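Local coordinates for uncharacterized protein (Enterococcus faecalis, PDB 2QRU) that is of unknown function but has the alpha/beta-hydrolase fold and is probably a hydrolase, at residues L78-L81 against T82-Q86; Y108-L111 against Q112-Q116; Y131-D135 against L136-K140; W165-P168 against F169-Y173; S229-I232 against G233-P237. All coordinates share one frame; numbering follows the deposited sequence.

Interaction 1. Residues L78-L81 against T82-Q86; sequences LRTL and TETFQ
Thr84 turns its hydroxyl back on the preceding turn of the helix and bonds to the carbonyl of Thr80. Thr84 OG1 lies 2.7 Å from Thr80 O, and Thr84 N lies 2.8 Å from the same oxygen. Two donors of one residue thus grip one carbonyl. The hydroxyl comes in above the carbonyl plane, 42° out of it. It can do so because OG1 sits anti to its own carbonyl carbon and beside the backbone N (chi1 -56°). This is the tight, buried part of the contact. OG1 also bonds to Asn13 ND2, so the hydroxyl has two partners. Thr80 CG2 lies 3.9 Å from Thr84 OG1.

The residues belong to helix 74-93 of the alpha/beta-hydrolase fold, which packs on the central sheet. Leu81 and Phe85 follow each other on its inner face, linked by the bond from Phe85 N to Leu81 O. Leu81 touches Leu33 and Leu64 of the strands, and Phe85 touches Val31.

Arg79 and Glu83 form the solvent side. There a water bonds to Thr80 OG1 at 2.6 Å and donates to Glu83 OE1 at 2.7 Å. Thr80 OG1 also bonds to His76 O, and Glu83 OE1 takes a bond from Asn13 ND2. On the flank that meets helix 105-119, another water donates to Leu78 O and bonds to Thr82 OG1 at 2.7 Å.

Interaction 2. Residues Y108-L111 against Q112-Q116; sequences YLML and QLTKQ
One face of the Tyr108 ring carries the side chain of Gln112, one helical turn later. Gln112 CG sits 3.9 Å from the ring centroid and 19° off the normal, a CH-pi contact displaced toward the rim. The Gln112 chain bends at chi2, which carries its amide out over the phenol end of the ring. Gln112 NE2 comes within 3.5 Å of Tyr108 CE1. The amide and ring planes are 57° apart, so the two groups are not stacked flat. The ring of Tyr133 lies on the opposite side of the Tyr108 plane, well to one side, with the two ring planes about 20° apart. Tyr108 OH bonds to Tyr200 O.

The backbone bond from Gln112 N to Tyr108 O (2.9 Å) sets the spacing of this pair. On another side of the helix, Thr114 doubles up on Met110, a selenomethionine. Thr114 OG1 and Thr114 N each lie 2.8 Å from Met110 O and reach it from opposite faces of the carbonyl plane. Thr114 is buried, and this bond satisfies its hydroxyl. Met110 and Thr114 both pack on Leu100 and Leu127 of the flanking strands.

The helix is 105-119, the crossover of a beta-alpha-beta unit between strands 98-103 and 127-130. It follows a probable nucleophile elbow, as in other alpha/beta hydrolases.

Interaction 3. Residues Y131-D135 against L136-K140; sequences YGYTD and LEFIK
Asp135 OD1 has two hydrogen-bond partners: the backbone N of Glu137, at 2.9 Å, and the hydroxyl of Tyr228. The N-H of Glu137 points well at the oxygen. It meets OD1 on the anti side, 31° out of the carboxylate plane. The first torsion of Asp135 (chi1 68°) places CG between the backbone N and the carbonyl carbon, which brings OD1 round to the N-H two residues on. This is an Asx turn, placed just before the 3-10 segment 137-140. Glu137 CG rests 3.4 Å from Asp135 OD1. The Glu137 carboxylate turns to Lys140 instead, in a salt bridge of 2.8 Å from Lys140 NZ to Glu137 OE1.

Next to this polar group is an edge-to-face aromatic pair. Phe138 presents its edge to the face of Tyr133, with centroids 4.7 Å apart and planes at 64°. Phe138 CZ stands over the centre of the Tyr133 ring. Leu136 CD2 touches Tyr133 CE2 at 3.7 Å. Tyr133 also touches residues of the probable nucleophile elbow and catalytic triad.

The same Phe138 edge faces Asp135 O, with CE1 3.4 Å away. This buried carbonyl has no hydrogen-bond partner in the model. The slightly positive ring edge probably compensates it in part, while the N-H of Glu137, and the Tyr228 hydroxyl if it donates, would favour a charged Asp135.

Interaction 4. Residues W165-P168 against F169-Y173; sequences WDDP and FLSRY
Asp167 folds its carboxylate back against the turn that follows it and bonds to Ser171 and Arg172. Ser171 OG donates to Asp167 OD1 at 2.8 Å. Ser171 N adds a weak bond to the same oxygen. Arg172 N donates to Asp167 OD2 at 3.1 Å and is fairly straight. Both of the stronger donors meet the syn sides of the carboxylate, each 25° out of its plane. The Asp167 CG stands anti to the backbone N (chi1 175°), which sends the group across the turn. OD2 has a further donor in Gly41 N.

A water completes the grip. It donates to Asp167 OD1 at 2.7 Å and accepts from Phe169 N. Together these bonds fix the carboxylate's rotation. The backbone itself makes a type I beta turn from Asp167 to Leu170, closed by Leu170 N to Asp167 O at 3.1 Å. A second type I turn runs on from Leu170 to Tyr173.

Outside the polar centre the packing is lighter. The aliphatic part of Arg172 passes across the carboxylate at a slant, with CB 3.4 Å from Asp167 OD2. Its guanidinium stands nearly perpendicular to the carboxylate, at 87°, and bonds to Ile39 O, Ala69 O, Asn71 OD1 and Asp159 O. On the exposed side Pro168 CG sits over a face of the Phe169 ring, 4.2 Å from Phe169 CD2.

The pair of turns lies in the long connection after strand 127-130 and leads directly into helix 173-181. Asp167 and Arg172 join this connection to the loops around Ile39-Gly41 and Ala69-Asn71.

Interaction 5. Residues S229-I232 against G233-P237; sequences SKKI and GRTIP
The last turn of helix 227-235 and the residues that leave it form this contact. Lys231 O takes two backbone donors there. Thr235 N lies 2.7 Å away in the usual helical bond. Arg234 N lies 3.2 Å away and comes from high above the carbonyl plane, 71° out of it. This second bond has the i to i+3 spacing of a tightened helical turn. Two residues earlier, Gly233 N bonds to Ser229 O at 3.0 Å.

The helix connects strands 213-218 and 240-244 in a beta-alpha-beta unit of the hydrolase fold. Three pairs of side chains four residues apart lie side by side here, each pair pointing the same way. Ile232 CG2 meets Ile236 CD1 at 4.0 Å on the buried side, where both isoleucines touch Cys213. Ile236 CG1 also rests 3.3 Å from Ile232 O. Next round the helix, Lys231 CG lies 3.5 Å from Thr235 OG1, and both residues touch Leu207.

On the flank that meets strand 240-244, Lys230 and Arg234 form the third pair, and both touch Phe241. Lys230 CD touches Arg234 NH1 at 3.8 Å, while the charged ends stay apart, with Lys230 NZ 5.2 Å from Arg234 NH1.

In the fold
The five contacts follow one another along the chain. Each is local, so none nests in or crosses another, and none closes a long loop. Interaction 1 lies on helix 74-93 and interaction 2 on helix 105-119. The two helices touch through Leu78 and Leu109. Interaction 3 is the loop just after strand 127-130. It meets interaction 2 through Tyr108 and interaction 5 through Thr134. Interaction 4 comes later in the same long connection. Its Trp165 packs on Thr80 of interaction 1, but its centre is about 30 Å from that of interaction 5. Interaction 5, on helix 227-235, returns to interaction 2 where Ile232 meets Leu111.

Interaction 1. Residues L78-L81 against T82-Q86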
# COMPACT_ATOMS: atom_id res chain seq x y z
N LEU A 78 -11.42 -1.63 3.52
CA LEU A 78 -11.26 -0.17 3.58
C LEU A 78 -11.87 0.41 4.86
O LEU A 78 -11.21 1.19 5.54
CB LEU A 78 -11.91 0.49 2.34
CG LEU A 78 -11.11 0.26 1.05
CD1 LEU A 78 -11.87 0.75 -0.20
CD2 LEU A 78 -9.69 0.86 1.17
N ARG A 79 -13.08 -0.02 5.24
CA ARG A 79 -13.71 0.44 6.47
C ARG A 79 -12.83 0.10 7.69
O ARG A 79 -12.60 0.94 8.57
CB ARG A 79 -15.08 -0.25 6.63
CG ARG A 79 -15.93 0.19 7.78
CD ARG A 79 -17.38 -0.33 7.56
NE ARG A 79 -17.75 -0.17 6.15
CZ ARG A 79 -18.13 -1.14 5.31
NH1 ARG A 79 -18.27 -2.40 5.71
NH2 ARG A 79 -18.41 -0.82 4.04
N THR A 80 -12.37 -1.14 7.74
CA THR A 80 -11.51 -1.62 8.83
C THR A 80 -10.18 -0.85 8.88
O THR A 80 -9.65 -0.57 9.95
CB THR A 80 -11.31 -3.13 8.75
OG1 THR A 80 -12.59 -3.77 8.91
CG2 THR A 80 -10.38 -3.63 9.87
N LEU A 81 -9.65 -0.47 7.71
CA LEU A 81 -8.40 0.28 7.66
C LEU A 81 -8.59 1.65 8.33
O LEU A 81 -7.75 2.10 9.12
CB LEU A 81 -7.90 0.39 6.22
CG LEU A 81 -6.61 1.20 6.03
CD1 LEU A 81 -5.46 0.68 6.89
CD2 LEU A 81 -6.22 1.25 4.52
N THR A 82 -9.74 2.29 8.08
CA THR A 82 -10.04 3.58 8.71
C THR A 82 -10.13 3.38 10.23
O THR A 82 -9.45 4.08 10.98
CB THR A 82 -11.35 4.15 8.19
OG1 THR A 82 -11.27 4.31 6.77
CG2 THR A 82 -11.61 5.51 8.82
N GLU A 83 -10.87 2.36 10.65
CA GLU A 83 -10.96 2.00 12.08
C GLU A 83 -9.57 1.83 12.68
O GLU A 83 -9.27 2.35 13.79
CB GLU A 83 -11.75 0.70 12.28
CG GLU A 83 -11.84 0.33 13.78
CD GLU A 83 -12.45 -1.05 14.08
OE1 GLU A 83 -12.30 -1.97 13.23
OE2 GLU A 83 -13.05 -1.20 15.18
N THR A 84 -8.75 1.05 11.99
CA THR A 84 -7.40 0.71 12.45
C THR A 84 -6.55 1.97 12.58
O THR A 84 -5.82 2.14 13.58
CB THR A 84 -6.72 -0.30 11.51
OG1 THR A 84 -7.57 -1.47 11.40
CG2 THR A 84 -5.37 -0.72 12.07
N PHE A 85 -6.65 2.85 11.59
CA PHE A 85 -5.89 4.09 11.67
C PHE A 85 -6.31 4.92 12.87
O PHE A 85 -5.47 5.46 13.59
CB PHE A 85 -5.98 4.95 10.40
CG PHE A 85 -5.09 6.14 10.48
CD1 PHE A 85 -3.76 6.05 10.03
CD2 PHE A 85 -5.52 7.32 11.10
CE1 PHE A 85 -2.89 7.15 10.16
CE2 PHE A 85 -4.63 8.43 11.22
CZ PHE A 85 -3.35 8.34 10.76
N GLN A 86 -7.62 5.02 13.08
CA GLN A 86 -8.13 5.78 14.21
C GLN A 86 -7.59 5.25 15.55
O GLN A 86 -7.16 6.04 16.39
CB GLN A 86 -9.66 5.81 14.20
CG GLN A 86 -10.23 6.65 13.07
CD GLN A 86 -11.74 6.74 13.21
OE1 GLN A 86 -12.47 5.87 12.75
NE2 GLN A 86 -12.21 7.78 13.90
O HOH W 1 -10.08 3.66 4.42
O HOH W 2 -13.57 -3.48 11.33

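Interaction 2. Residues Y108-L111 against Q112-Q116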
# COMPACT_ATOMS: atom_id res chain seq x y z
N TYR A 108 -3.00 2.03 -3.25
CA TYR A 108 -4.44 2.19 -3.41
C TYR A 108 -5.09 2.39 -2.02
O TYR A 108 -5.92 3.32 -1.82
CB TYR A 108 -5.00 0.96 -4.11
CG TYR A 108 -6.52 0.97 -4.18
CD1 TYR A 108 -7.20 1.81 -5.06
CD2 TYR A 108 -7.28 0.15 -3.35
CE1 TYR A 108 -8.63 1.83 -5.12
CE2 TYR A 108 -8.69 0.15 -3.40
CZ TYR A 108 -9.37 1.00 -4.30
OH TYR A 108 -10.76 1.05 -4.37
N LEU A 109 -4.73 1.52 -1.08
CA LEU A 109 -5.26 1.59 0.28
C LEU A 109 -4.93 2.95 0.90
O LEU A 109 -5.81 3.60 1.46
CB LEU A 109 -4.74 0.42 1.13
CG LEU A 109 -5.29 -0.96 0.74
CD1 LEU A 109 -4.52 -2.01 1.59
CD2 LEU A 109 -6.85 -1.08 0.88
N MSE A 110 -3.69 3.40 0.74
CA MSE A 110 -3.27 4.70 1.27
C MSE A 110 -4.12 5.86 0.75
O MSE A 110 -4.58 6.77 1.49
CB MSE A 110 -1.80 4.96 0.89
CG MSE A 110 -1.41 6.45 1.07
SE MSE A 110 0.46 6.60 0.47
CE MSE A 110 0.07 6.64 -1.47
N LEU A 111 -4.38 5.82 -0.56
CA LEU A 111 -5.14 6.90 -1.19
C LEU A 111 -6.61 6.88 -0.76
O LEU A 111 -7.21 7.93 -0.46
CB LEU A 111 -4.98 6.85 -2.71
CG LEU A 111 -3.54 7.15 -3.16
CD1 LEU A 111 -3.35 6.73 -4.65
CD2 LEU A 111 -3.19 8.62 -2.96
N GLN A 112 -7.19 5.67 -0.67
CA GLN A 112 -8.54 5.54 -0.17
C GLN A 112 -8.61 5.99 1.29
O GLN A 112 -9.51 6.73 1.66
CB GLN A 112 -9.05 4.09 -0.30
CG GLN A 112 -9.31 3.67 -1.75
CD GLN A 112 -10.58 4.30 -2.33
OE1 GLN A 112 -11.40 4.85 -1.61
NE2 GLN A 112 -10.72 4.23 -3.66
N LEU A 113 -7.64 5.59 2.10
CA LEU A 113 -7.63 5.98 3.53
C LEU A 113 -7.56 7.51 3.63
O LEU A 113 -8.29 8.14 4.42
CB LEU A 113 -6.40 5.35 4.20
CG LEU A 113 -6.16 5.75 5.66
CD1 LEU A 113 -7.37 5.42 6.56
CD2 LEU A 113 -4.93 5.03 6.16
N THR A 114 -6.70 8.11 2.80
CA THR A 114 -6.55 9.56 2.82
C THR A 114 -7.89 10.28 2.65
O THR A 114 -8.22 11.17 3.42
CB THR A 114 -5.53 10.03 1.77
OG1 THR A 114 -4.26 9.48 2.12
CG2 THR A 114 -5.42 11.57 1.79
N LYS A 115 -8.66 9.86 1.66
CA LYS A 115 -9.99 10.44 1.45
C LYS A 115 -10.85 10.35 2.73
O LYS A 115 -11.50 11.34 3.16
CB LYS A 115 -10.66 9.74 0.29
CG LYS A 115 -12.09 10.26 0.02
CD LYS A 115 -12.76 9.35 -1.00
CE LYS A 115 -14.20 9.75 -1.24
NZ LYS A 115 -14.30 11.18 -1.66
N GLN A 116 -10.85 9.17 3.34
CA GLN A 116 -11.63 8.97 4.57
C GLN A 116 -11.13 9.79 5.75
O GLN A 116 -11.94 10.34 6.52
CB GLN A 116 -11.69 7.50 4.94
CG GLN A 116 -12.47 6.71 3.95
CD GLN A 116 -13.83 7.37 3.65
OE1 GLN A 116 -14.59 7.71 4.57
NE2 GLN A 116 -14.13 7.55 2.36

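Interaction 3. Residues Y131-D135 against L136-K140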
# COMPACT_ATOMS: atom_id res chain seq x y z
N TYR A 131 4.04 2.63 -7.02
CA TYR A 131 3.29 1.90 -8.05
C TYR A 131 1.90 1.39 -7.60
O TYR A 131 1.47 0.26 -7.88
CB TYR A 131 4.16 0.81 -8.71
CG TYR A 131 5.05 0.02 -7.77
CD1 TYR A 131 4.56 -1.06 -7.06
CD2 TYR A 131 6.39 0.38 -7.59
CE1 TYR A 131 5.39 -1.81 -6.19
CE2 TYR A 131 7.22 -0.33 -6.70
CZ TYR A 131 6.72 -1.42 -6.01
OH TYR A 131 7.60 -2.15 -5.19
N GLY A 132 1.19 2.28 -6.90
CA GLY A 132 -0.22 2.03 -6.55
C GLY A 132 -1.15 2.47 -7.68
O GLY A 132 -0.75 2.64 -8.85
N TYR A 133 -2.42 2.69 -7.30
CA TYR A 133 -3.48 2.97 -8.26
C TYR A 133 -4.64 3.65 -7.56
O TYR A 133 -4.74 3.59 -6.32
CB TYR A 133 -3.90 1.70 -8.97
CG TYR A 133 -3.95 0.44 -8.14
CD1 TYR A 133 -2.80 -0.37 -8.00
CD2 TYR A 133 -5.15 0.01 -7.54
CE1 TYR A 133 -2.84 -1.57 -7.25
CE2 TYR A 133 -5.18 -1.16 -6.79
CZ TYR A 133 -4.04 -1.96 -6.67
OH TYR A 133 -4.06 -3.15 -5.96
N THR A 134 -5.53 4.28 -8.36
CA THR A 134 -6.56 5.16 -7.82
C THR A 134 -7.95 4.55 -8.04
O THR A 134 -8.95 5.06 -7.53
CB THR A 134 -6.51 6.54 -8.53
OG1 THR A 134 -6.48 6.32 -9.95
CG2 THR A 134 -5.28 7.35 -8.10
N ASP A 135 -8.00 3.48 -8.82
CA ASP A 135 -9.24 2.75 -9.09
C ASP A 135 -8.86 1.32 -9.46
O ASP A 135 -7.68 0.98 -9.54
CB ASP A 135 -10.10 3.48 -10.14
CG ASP A 135 -9.48 3.49 -11.53
OD1 ASP A 135 -9.07 2.40 -12.00
OD2 ASP A 135 -9.43 4.57 -12.16
N LEU A 136 -9.88 0.48 -9.66
CA LEU A 136 -9.65 -0.94 -9.90
C LEU A 136 -9.93 -1.32 -11.38
O LEU A 136 -9.96 -2.51 -11.73
CB LEU A 136 -10.52 -1.76 -8.93
CG LEU A 136 -10.19 -1.48 -7.44
CD1 LEU A 136 -11.20 -2.19 -6.55
CD2 LEU A 136 -8.77 -1.89 -7.10
N GLU A 137 -10.09 -0.32 -12.26
CA GLU A 137 -10.53 -0.62 -13.64
C GLU A 137 -9.54 -1.52 -14.36
O GLU A 137 -9.92 -2.36 -15.17
CB GLU A 137 -10.73 0.66 -14.46
CG GLU A 137 -11.76 1.58 -13.86
CD GLU A 137 -13.11 0.90 -13.73
OE1 GLU A 137 -13.57 0.29 -14.73
OE2 GLU A 137 -13.67 0.97 -12.63
N PHE A 138 -8.25 -1.34 -14.05
CA PHE A 138 -7.21 -2.05 -14.79
C PHE A 138 -7.29 -3.59 -14.61
O PHE A 138 -6.76 -4.34 -15.43
CB PHE A 138 -5.82 -1.50 -14.41
CG PHE A 138 -5.41 -1.84 -13.01
CD1 PHE A 138 -5.85 -1.07 -11.95
CD2 PHE A 138 -4.59 -2.93 -12.75
CE1 PHE A 138 -5.52 -1.38 -10.66
CE2 PHE A 138 -4.22 -3.25 -11.45
CZ PHE A 138 -4.70 -2.48 -10.40
N ILE A 139 -7.96 -4.06 -13.55
CA ILE A 139 -8.04 -5.51 -13.34
C ILE A 139 -9.05 -6.19 -14.28
O ILE A 139 -9.13 -7.42 -14.33
CB ILE A 139 -8.30 -5.93 -11.84
CG1 ILE A 139 -9.77 -5.78 -11.45
CG2 ILE A 139 -7.36 -5.16 -10.90
CD1 ILE A 139 -10.06 -6.20 -10.00
N LYS A 140 -9.78 -5.37 -15.04
CA LYS A 140 -10.71 -5.87 -16.06
C LYS A 140 -9.95 -6.31 -17.30
O LYS A 140 -10.44 -7.12 -18.10
CB LYS A 140 -11.71 -4.79 -16.43
CG LYS A 140 -12.75 -4.47 -15.36
CD LYS A 140 -13.61 -3.27 -15.79
CE LYS A 140 -14.77 -3.00 -14.82
NZ LYS A 140 -15.48 -1.73 -15.14

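Interaction 4. Residues W165-P168 against F169-Y173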
# COMPACT_ATOMS: atom_id res chain seq x y z
N TRP A 165 -5.22 -11.09 9.04
CA TRP A 165 -4.55 -9.79 9.28
C TRP A 165 -3.16 -9.72 8.70
O TRP A 165 -2.61 -8.62 8.52
CB TRP A 165 -4.43 -9.51 10.79
CG TRP A 165 -5.66 -9.03 11.49
CD1 TRP A 165 -6.36 -9.70 12.45
CD2 TRP A 165 -6.35 -7.79 11.28
NE1 TRP A 165 -7.42 -8.94 12.87
CE2 TRP A 165 -7.43 -7.76 12.18
CE3 TRP A 165 -6.13 -6.68 10.45
CZ2 TRP A 165 -8.32 -6.69 12.24
CZ3 TRP A 165 -7.02 -5.62 10.52
CH2 TRP A 165 -8.09 -5.62 11.41
N ASP A 166 -2.56 -10.89 8.45
CA ASP A 166 -1.16 -10.96 8.05
C ASP A 166 -0.84 -12.31 7.44
O ASP A 166 -1.37 -13.35 7.86
CB ASP A 166 -0.28 -10.73 9.29
CG ASP A 166 1.20 -10.61 8.97
OD1 ASP A 166 1.57 -9.95 7.95
OD2 ASP A 166 1.99 -11.11 9.80
N ASP A 167 0.04 -12.29 6.44
CA ASP A 167 0.46 -13.49 5.72
C ASP A 167 1.99 -13.45 5.65
O ASP A 167 2.57 -13.18 4.59
CB ASP A 167 -0.21 -13.48 4.33
CG ASP A 167 0.25 -14.62 3.42
OD1 ASP A 167 0.57 -15.74 3.91
OD2 ASP A 167 0.27 -14.38 2.19
N PRO A 168 2.65 -13.68 6.80
CA PRO A 168 4.10 -13.36 6.92
C PRO A 168 5.05 -14.14 5.99
O PRO A 168 6.16 -13.69 5.74
CB PRO A 168 4.42 -13.64 8.39
CG PRO A 168 3.33 -14.58 8.85
CD PRO A 168 2.09 -14.20 8.06
N PHE A 169 4.61 -15.27 5.46
CA PHE A 169 5.46 -16.09 4.60
C PHE A 169 4.98 -16.12 3.14
O PHE A 169 5.40 -16.98 2.36
CB PHE A 169 5.61 -17.49 5.20
CG PHE A 169 6.15 -17.46 6.59
CD1 PHE A 169 7.38 -16.85 6.85
CD2 PHE A 169 5.42 -17.98 7.65
CE1 PHE A 169 7.90 -16.79 8.16
CE2 PHE A 169 5.93 -17.94 8.96
CZ PHE A 169 7.17 -17.34 9.21
N LEU A 170 4.10 -15.18 2.79
CA LEU A 170 3.57 -15.06 1.43
C LEU A 170 2.91 -16.35 0.93
O LEU A 170 2.98 -16.67 -0.26
CB LEU A 170 4.64 -14.55 0.45
CG LEU A 170 5.58 -13.45 0.97
CD1 LEU A 170 6.52 -12.92 -0.11
CD2 LEU A 170 4.79 -12.30 1.56
N SER A 171 2.28 -17.08 1.84
CA SER A 171 1.69 -18.36 1.50
C SER A 171 0.45 -18.21 0.61
O SER A 171 0.06 -19.14 -0.10
CB SER A 171 1.33 -19.12 2.78
OG SER A 171 0.24 -18.51 3.45
N ARG A 172 -0.16 -17.02 0.63
CA ARG A 172 -1.37 -16.78 -0.15
C ARG A 172 -1.04 -16.22 -1.54
O ARG A 172 -1.94 -15.89 -2.32
CB ARG A 172 -2.32 -15.85 0.62
CG ARG A 172 -2.75 -16.36 2.00
CD ARG A 172 -3.40 -15.23 2.83
NE ARG A 172 -4.58 -14.70 2.16
CZ ARG A 172 -5.80 -15.25 2.23
NH1 ARG A 172 -6.01 -16.33 2.97
NH2 ARG A 172 -6.83 -14.70 1.56
N TYR A 173 0.26 -16.13 -1.85
CA TYR A 173 0.74 -15.64 -3.15
C TYR A 173 0.07 -16.37 -4.34
O TYR A 173 -0.40 -15.74 -5.30
CB TYR A 173 2.28 -15.73 -3.22
CG TYR A 173 2.86 -15.57 -4.60
CD1 TYR A 173 3.00 -16.67 -5.46
CD2 TYR A 173 3.27 -14.31 -5.06
CE1 TYR A 173 3.52 -16.52 -6.73
CE2 TYR A 173 3.81 -14.15 -6.33
CZ TYR A 173 3.94 -15.26 -7.16
OH TYR A 173 4.46 -15.11 -8.42
O HOH W 3 2.40 -16.93 5.48

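Interaction 5. Residues S229-I232 against G233-P237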
# COMPACT_ATOMS: atom_id res chain seq x y z
N SER A 229 0.47 5.95 -11.52
CA SER A 229 1.44 6.70 -10.73
C SER A 229 1.74 8.06 -11.33
O SER A 229 2.05 8.99 -10.61
CB SER A 229 2.70 5.86 -10.49
OG SER A 229 2.40 4.78 -9.61
N LYS A 230 1.67 8.18 -12.65
CA LYS A 230 1.77 9.55 -13.26
C LYS A 230 0.65 10.44 -12.75
O LYS A 230 0.91 11.57 -12.33
CB LYS A 230 1.65 9.52 -14.79
CG LYS A 230 2.86 8.86 -15.42
CD LYS A 230 2.64 8.75 -16.91
CE LYS A 230 3.81 8.11 -17.59
NZ LYS A 230 3.49 7.72 -19.02
N LYS A 231 -0.59 9.94 -12.80
CA LYS A 231 -1.73 10.72 -12.33
C LYS A 231 -1.54 11.08 -10.86
O LYS A 231 -1.77 12.22 -10.44
CB LYS A 231 -3.04 9.93 -12.53
CG LYS A 231 -4.26 10.66 -11.96
CD LYS A 231 -5.57 10.24 -12.61
CE LYS A 231 -5.94 8.84 -12.20
NZ LYS A 231 -7.32 8.57 -12.71
N ILE A 232 -1.13 10.10 -10.06
CA ILE A 232 -0.96 10.31 -8.62
C ILE A 232 0.10 11.39 -8.35
O ILE A 232 -0.11 12.24 -7.46
CB ILE A 232 -0.61 8.97 -7.89
CG1 ILE A 232 -1.82 8.02 -7.89
CG2 ILE A 232 -0.19 9.22 -6.45
CD1 ILE A 232 -1.40 6.52 -7.68
N GLY A 233 1.19 11.40 -9.09
CA GLY A 233 2.23 12.40 -8.82
C GLY A 233 2.03 13.74 -9.51
O GLY A 233 2.78 14.69 -9.27
N ARG A 234 1.02 13.82 -10.38
CA ARG A 234 0.82 15.03 -11.21
C ARG A 234 -0.53 15.71 -10.91
O ARG A 234 -0.65 16.94 -10.96
CB ARG A 234 0.96 14.69 -12.70
CG ARG A 234 2.40 14.44 -13.06
CD ARG A 234 2.54 13.82 -14.44
NE ARG A 234 3.95 13.60 -14.76
CZ ARG A 234 4.39 12.95 -15.83
NH1 ARG A 234 3.54 12.42 -16.70
NH2 ARG A 234 5.71 12.85 -16.07
N THR A 235 -1.53 14.92 -10.56
CA THR A 235 -2.86 15.49 -10.31
C THR A 235 -2.97 15.97 -8.88
O THR A 235 -3.61 17.00 -8.61
CB THR A 235 -3.94 14.45 -10.64
OG1 THR A 235 -3.82 14.15 -12.05
CG2 THR A 235 -5.33 15.01 -10.37
N ILE A 236 -2.35 15.23 -7.96
CA ILE A 236 -2.23 15.74 -6.59
C ILE A 236 -1.32 16.98 -6.65
O ILE A 236 -0.24 16.91 -7.25
CB ILE A 236 -1.66 14.67 -5.64
CG1 ILE A 236 -2.59 13.44 -5.64
CG2 ILE A 236 -1.45 15.26 -4.24
CD1 ILE A 236 -2.15 12.29 -4.72
N PRO A 237 -1.74 18.13 -6.08
CA PRO A 237 -0.86 19.32 -6.20
C PRO A 237 0.50 19.20 -5.50
O PRO A 237 0.64 18.42 -4.53
CB PRO A 237 -1.67 20.43 -5.49
CG PRO A 237 -3.06 19.96 -5.55
CD PRO A 237 -2.99 18.48 -5.38